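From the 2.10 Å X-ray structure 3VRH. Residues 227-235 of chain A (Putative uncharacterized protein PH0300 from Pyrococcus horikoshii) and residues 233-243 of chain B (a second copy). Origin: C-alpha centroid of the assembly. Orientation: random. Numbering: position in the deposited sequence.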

ATOM      1  N   THR A 227       1.565   2.327  14.866  1.00 50.15           N
ATOM      2  CA  THR A 227       1.344   2.420  13.421  1.00 54.89           C
ATOM      3  C   THR A 227       2.201   1.431  12.650  1.00 51.53           C
ATOM      4  O   THR A 227       1.683   0.629  11.873  1.00 45.00           O
ATOM      5  N   THR A 228       3.518   1.506  12.848  1.00 50.92           N
ATOM      6  CA  THR A 228       4.435   0.557  12.215  1.00 46.90           C
ATOM      7  C   THR A 228       4.000  -0.847  12.621  1.00 42.05           C
ATOM      8  O   THR A 228       3.934  -1.763  11.793  1.00 39.08           O
ATOM      9  N   LEU A 229       3.685  -0.989  13.909  1.00 46.26           N
ATOM     10  CA  LEU A 229       3.163  -2.225  14.465  1.00 45.96           C
ATOM     11  C   LEU A 229       1.860  -2.623  13.786  1.00 48.84           C
ATOM     12  O   LEU A 229       1.607  -3.814  13.583  1.00 45.98           O
ATOM     13  N   ASP A 230       1.045  -1.626  13.434  1.00 45.68           N
ATOM     14  CA  ASP A 230      -0.188  -1.874  12.691  1.00 46.75           C
ATOM     15  C   ASP A 230       0.161  -2.397  11.304  1.00 40.95           C
ATOM     16  O   ASP A 230      -0.425  -3.379  10.844  1.00 43.67           O
ATOM     17  N   MET A 231       1.118  -1.738  10.646  1.00 36.31           N
ATOM     18  CA  MET A 231       1.537  -2.129   9.300  1.00 32.51           C
ATOM     19  C   MET A 231       2.176  -3.504   9.310  1.00 28.42           C
ATOM     20  O   MET A 231       1.928  -4.306   8.417  1.00 29.19           O
ATOM     21  N   LYS A 232       2.997  -3.780  10.318  1.00 29.90           N
ATOM     22  CA  LYS A 232       3.675  -5.065  10.373  1.00 33.23           C
ATOM     23  C   LYS A 232       2.658  -6.191  10.541  1.00 35.66           C
ATOM     24  O   LYS A 232       2.819  -7.257   9.946  1.00 31.89           O
ATOM     25  N   GLY A 233       1.601  -5.936  11.320  1.00 35.02           N
ATOM     26  CA  GLY A 233       0.575  -6.938  11.588  1.00 35.35           C
ATOM     27  C   GLY A 233      -0.253  -7.241  10.355  1.00 36.66           C
ATOM     28  O   GLY A 233      -0.538  -8.396  10.027  1.00 37.62           O
ATOM     29  N   VAL A 234      -0.639  -6.177   9.669  1.00 37.76           N
ATOM     30  CA  VAL A 234      -1.273  -6.279   8.362  1.00 40.18           C
ATOM     31  C   VAL A 234      -0.400  -7.080   7.388  1.00 40.49           C
ATOM     32  O   VAL A 234      -0.875  -7.999   6.719  1.00 38.69           O
ATOM     33  N   LEU A 235       0.884  -6.736   7.325  1.00 32.52           N
ATOM     34  CA  LEU A 235       1.789  -7.392   6.388  1.00 32.55           C
ATOM     35  C   LEU A 235       2.022  -8.849   6.767  1.00 33.79           C
ATOM     36  O   LEU A 235       2.161  -9.703   5.897  1.00 36.40           O
TER
ATOM     37  N   GLY B 233     -10.483  -6.649   3.440  1.00 35.02           N
ATOM     38  CA  GLY B 233     -10.459  -7.067   4.838  1.00 35.35           C
ATOM     39  C   GLY B 233      -9.357  -6.375   5.615  1.00 36.66           C
ATOM     40  O   GLY B 233      -9.549  -5.897   6.736  1.00 37.62           O
ATOM     41  N   VAL B 234      -8.187  -6.328   4.998  1.00 37.76           N
ATOM     42  CA  VAL B 234      -7.070  -5.542   5.503  1.00 40.18           C
ATOM     43  C   VAL B 234      -7.472  -4.075   5.695  1.00 40.49           C
ATOM     44  O   VAL B 234      -7.228  -3.483   6.747  1.00 38.69           O
ATOM     45  N   LEU B 235      -8.106  -3.497   4.677  1.00 32.52           N
ATOM     46  CA  LEU B 235      -8.480  -2.088   4.731  1.00 32.55           C
ATOM     47  C   LEU B 235      -9.566  -1.840   5.770  1.00 33.79           C
ATOM     48  O   LEU B 235      -9.575  -0.802   6.424  1.00 36.40           O
ATOM     49  N   ASN B 236     -10.485  -2.792   5.908  1.00 36.35           N
ATOM     50  CA  ASN B 236     -11.504  -2.721   6.949  1.00 41.62           C
ATOM     51  C   ASN B 236     -10.865  -2.818   8.327  1.00 44.06           C
ATOM     52  O   ASN B 236     -11.272  -2.114   9.251  1.00 44.16           O
ATOM     53  N   GLU B 237      -9.864  -3.692   8.450  1.00 42.41           N
ATOM     54  CA  GLU B 237      -9.085  -3.799   9.684  1.00 47.65           C
ATOM     55  C   GLU B 237      -8.481  -2.449  10.041  1.00 45.79           C
ATOM     56  O   GLU B 237      -8.747  -1.918  11.117  1.00 51.60           O
ATOM     57  N   LEU B 238      -7.695  -1.886   9.123  1.00 43.16           N
ATOM     58  CA  LEU B 238      -7.092  -0.562   9.307  1.00 43.30           C
ATOM     59  C   LEU B 238      -8.101   0.556   9.591  1.00 45.31           C
ATOM     60  O   LEU B 238      -7.842   1.442  10.418  1.00 44.31           O
ATOM     61  N   GLU B 239      -9.235   0.519   8.896  1.00 38.95           N
ATOM     62  CA  GLU B 239     -10.298   1.494   9.102  1.00 38.72           C
ATOM     63  C   GLU B 239     -10.844   1.503  10.539  1.00 46.78           C
ATOM     64  O   GLU B 239     -11.122   2.563  11.093  1.00 48.36           O
ATOM     65  N   GLU B 240     -11.016   0.329  11.137  1.00 46.25           N
ATOM     66  CA  GLU B 240     -11.504   0.252  12.515  1.00 52.31           C
ATOM     67  C   GLU B 240     -10.447   0.718  13.513  1.00 51.34           C
ATOM     68  O   GLU B 240     -10.784   1.296  14.538  1.00 54.24           O
ATOM     69  N   LYS B 241      -9.176   0.453  13.208  1.00 51.31           N
ATOM     70  CA  LYS B 241      -8.068   1.002  13.980  1.00 50.53           C
ATOM     71  C   LYS B 241      -8.056   2.519  13.835  1.00 49.92           C
ATOM     72  O   LYS B 241      -8.095   3.238  14.831  1.00 55.08           O
ATOM     73  N   ARG B 242      -8.002   3.009  12.596  1.00 50.04           N
ATOM     74  CA  ARG B 242      -7.957   4.455  12.349  1.00 45.90           C
ATOM     75  C   ARG B 242      -8.991   4.900  11.318  1.00 46.54           C
ATOM     76  O   ARG B 242      -8.699   4.963  10.121  1.00 42.50           O
ATOM     77  N   PRO B 243     -10.205   5.224  11.786  1.00 47.48           N
ATOM     78  CA  PRO B 243     -11.274   5.648  10.879  1.00 48.39           C
ATOM     79  C   PRO B 243     -10.783   6.817  10.043  1.00 44.11           C
ATOM     80  O   PRO B 243     -10.043   7.660  10.546  1.00 40.56           O
TER

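The two stretches belong to two copies of the same protein and meet through nearly antiparallel helices, whose axes cross at 157° and approach to 10.9 Å. The contact buries 401 Å² in all, and its character changes along its length, from apolar where Val A234 faces Val B234 to charged where Asp A230 meets the C-terminal end of the chain B helix.

Val A234 (chi1 t) points toward chain B and has the largest covered area of any residue here. Its CG1 lies 3.6 Å from Val B234 CG1, a contact between equivalent side chains in the same t rotamer, and its CG2 lies 3.6 Å from Leu B238 CD2. Leu B238 (m, t) leaves its backbone sideways, but its end swings in, so that CD2 also reaches Met A231 CE at 3.7 Å. Met A231 starts away from chain B; its m, m rotamer and a chi3 of 94° bring the terminal methyl back to the contact. No polar group of these four side chains needs a hydrogen-bonding partner.

Glu B237 borders this apolar patch. With chi1 t and chi2 between wells, it places OE1 3.6 Å from Val A234 CG2, a contact that offers the oxygen no donor. Its other oxygen, OE2, is paired within its own helix, forming a salt bridge with Lys B241 NZ at 3.5 Å. Gly A233 has no side chain to add here.

Lys B241 (m, m, t, p) curls its chain so that the ammonium also faces Asp A230 (chi1 m), where NZ and OD1 form a long salt bridge of 3.9 Å. One lysine thus lies between carboxylates of both chains, at distances better suited to electrostatic attraction than to tight hydrogen bonding.

The second carboxylate oxygen of Asp A230 is directed at Arg B242, the first residue to leave helical geometry. The pairing of OD2 with Arg B242 NH2 is a salt bridge by charge, but the modelled 2.4 Å is too short, leaving both atomic positions less certain and the exact geometry unreliable. The guanidinium continues to Thr A227, whose CG2 lies at its edge, 3.2 Å from NH1. Thr A227 (chi1 m) accepts a weak hydrogen bond through OG1 from Arg B242 NH1, 3.3 Å long with an angle of 124° at the hydrogen. Away from the contact, Lys A232 NZ and Asn B236 OD1 find hydrogen-bonding partners elsewhere in the structure.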

ATOM      1  CB  THR A 227       1.702   3.798  12.889  1.00 57.06           C
ATOM      2  OG1 THR A 227       1.161   4.796  13.757  1.00 62.16           O
ATOM      3  CG2 THR A 227       1.164   3.975  11.477  1.00 54.43           C
ATOM      4  CB  THR A 228       5.933   0.786  12.631  1.00 45.90           C
ATOM      5  OG1 THR A 228       6.215   0.081  13.849  1.00 47.42           O
ATOM      6  CG2 THR A 228       6.235   2.266  12.815  1.00 44.35           C
ATOM      7  CB  LEU A 229       2.944  -2.074  15.964  1.00 54.59           C
ATOM      8  CG  LEU A 229       4.249  -2.063  16.754  1.00 58.47           C
ATOM      9  CD1 LEU A 229       3.967  -1.987  18.250  1.00 62.12           C
ATOM     10  CD2 LEU A 229       5.074  -3.293  16.401  1.00 47.36           C
ATOM     11  CB  ASP A 230      -1.045  -0.602  12.566  1.00 46.19           C
ATOM     12  CG  ASP A 230      -1.842  -0.298  13.826  1.00 55.35           C
ATOM     13  OD1 ASP A 230      -1.867  -1.147  14.741  1.00 52.72           O
ATOM     14  OD2 ASP A 230      -2.460   0.788  13.891  1.00 59.79           O
ATOM     15  CB  MET A 231       2.507  -1.111   8.702  1.00 30.60           C
ATOM     16  CG  MET A 231       1.999   0.321   8.705  1.00 33.98           C
ATOM     17  SD  MET A 231       0.653   0.664   7.534  1.00 44.51           S
ATOM     18  CE  MET A 231      -0.807   0.444   8.555  1.00 33.58           C
ATOM     19  CB  LYS A 232       4.745  -5.107  11.476  1.00 30.90           C
ATOM     20  CG  LYS A 232       6.010  -4.316  11.143  1.00 32.32           C
ATOM     21  CD  LYS A 232       6.972  -4.238  12.311  1.00 27.39           C
ATOM     22  CE  LYS A 232       8.307  -3.604  11.872  1.00 27.88           C
ATOM     23  NZ  LYS A 232       9.460  -3.898  12.805  1.00 27.98           N
ATOM     24  CB  VAL A 234      -1.514  -4.877   7.790  1.00 36.60           C
ATOM     25  CG1 VAL A 234      -1.720  -4.930   6.307  1.00 41.27           C
ATOM     26  CG2 VAL A 234      -2.695  -4.227   8.478  1.00 45.30           C
ATOM     27  CB  LEU A 235       3.117  -6.641   6.299  1.00 28.08           C
ATOM     28  CG  LEU A 235       3.027  -5.266   5.645  1.00 33.44           C
ATOM     29  CD1 LEU A 235       4.269  -4.474   5.961  1.00 31.11           C
ATOM     30  CD2 LEU A 235       2.878  -5.423   4.155  1.00 33.56           C
TER
ATOM     31  CB  VAL B 234      -5.894  -5.620   4.521  1.00 36.60           C
ATOM     32  CG1 VAL B 234      -4.931  -4.494   4.747  1.00 41.27           C
ATOM     33  CG2 VAL B 234      -5.199  -6.959   4.641  1.00 45.30           C
ATOM     34  CB  LEU B 235      -8.928  -1.592   3.357  1.00 28.08           C
ATOM     35  CG  LEU B 235      -7.816  -1.520   2.314  1.00 33.44           C
ATOM     36  CD1 LEU B 235      -8.421  -1.409   0.938  1.00 31.11           C
ATOM     37  CD2 LEU B 235      -6.937  -0.330   2.591  1.00 33.56           C
ATOM     38  CB  ASN B 236     -12.562  -3.817   6.777  1.00 37.43           C
ATOM     39  CG  ASN B 236     -13.426  -3.609   5.537  1.00 40.78           C
ATOM     40  OD1 ASN B 236     -13.401  -2.544   4.918  1.00 36.63           O
ATOM     41  ND2 ASN B 236     -14.202  -4.632   5.175  1.00 43.52           N
ATOM     42  CB  GLU B 237      -7.983  -4.860   9.576  1.00 45.79           C
ATOM     43  CG  GLU B 237      -7.273  -5.142  10.914  1.00 59.64           C
ATOM     44  CD  GLU B 237      -5.796  -5.509  10.754  1.00 68.07           C
ATOM     45  OE1 GLU B 237      -5.461  -6.201   9.762  1.00 68.22           O
ATOM     46  OE2 GLU B 237      -4.973  -5.101  11.614  1.00 61.19           O
ATOM     47  CB  LEU B 238      -6.238  -0.185   8.095  1.00 37.41           C
ATOM     48  CG  LEU B 238      -4.996  -1.038   7.908  1.00 42.09           C
ATOM     49  CD1 LEU B 238      -4.214  -0.561   6.708  1.00 45.00           C
ATOM     50  CD2 LEU B 238      -4.130  -0.980   9.163  1.00 44.88           C
ATOM     51  CB  GLU B 239     -11.448   1.235   8.128  1.00 39.17           C
ATOM     52  CG  GLU B 239     -12.453   2.373   8.060  1.00 38.20           C
ATOM     53  CD  GLU B 239     -11.877   3.601   7.381  1.00 35.25           C
ATOM     54  OE1 GLU B 239     -12.422   4.706   7.579  1.00 35.21           O
ATOM     55  OE2 GLU B 239     -10.873   3.453   6.645  1.00 36.48           O
ATOM     56  CB  GLU B 240     -11.997  -1.156  12.858  1.00 57.30           C
ATOM     57  CG  GLU B 240     -13.332  -1.507  12.212  1.00 70.43           C
ATOM     58  CD  GLU B 240     -13.779  -2.941  12.482  1.00 85.83           C
ATOM     59  OE1 GLU B 240     -12.963  -3.746  12.993  1.00 80.38           O
ATOM     60  OE2 GLU B 240     -14.955  -3.259  12.177  1.00 91.19           O
ATOM     61  CB  LYS B 241      -6.714   0.435  13.522  1.00 50.82           C
ATOM     62  CG  LYS B 241      -6.582  -1.087  13.583  1.00 54.80           C
ATOM     63  CD  LYS B 241      -6.707  -1.608  15.008  1.00 66.00           C
ATOM     64  CE  LYS B 241      -6.400  -3.106  15.089  1.00 68.67           C
ATOM     65  NZ  LYS B 241      -4.988  -3.414  14.715  1.00 69.03           N
ATOM     66  CB  ARG B 242      -6.551   4.896  11.924  1.00 51.48           C
ATOM     67  CG  ARG B 242      -5.930   5.991  12.811  1.00 63.18           C
ATOM     68  CD  ARG B 242      -4.396   5.953  12.784  1.00 68.62           C
ATOM     69  NE  ARG B 242      -3.849   4.755  13.436  1.00 71.62           N
ATOM     70  CZ  ARG B 242      -2.634   4.258  13.199  1.00 70.93           C
ATOM     71  NH1 ARG B 242      -1.835   4.846  12.316  1.00 67.47           N
ATOM     72  NH2 ARG B 242      -2.218   3.163  13.835  1.00 62.66           N
ATOM     73  CB  PRO B 243     -12.387   6.087  11.832  1.00 48.23           C
ATOM     74  CG  PRO B 243     -12.123   5.350  13.097  1.00 51.39           C
ATOM     75  CD  PRO B 243     -10.622   5.284  13.197  1.00 48.75           C
TER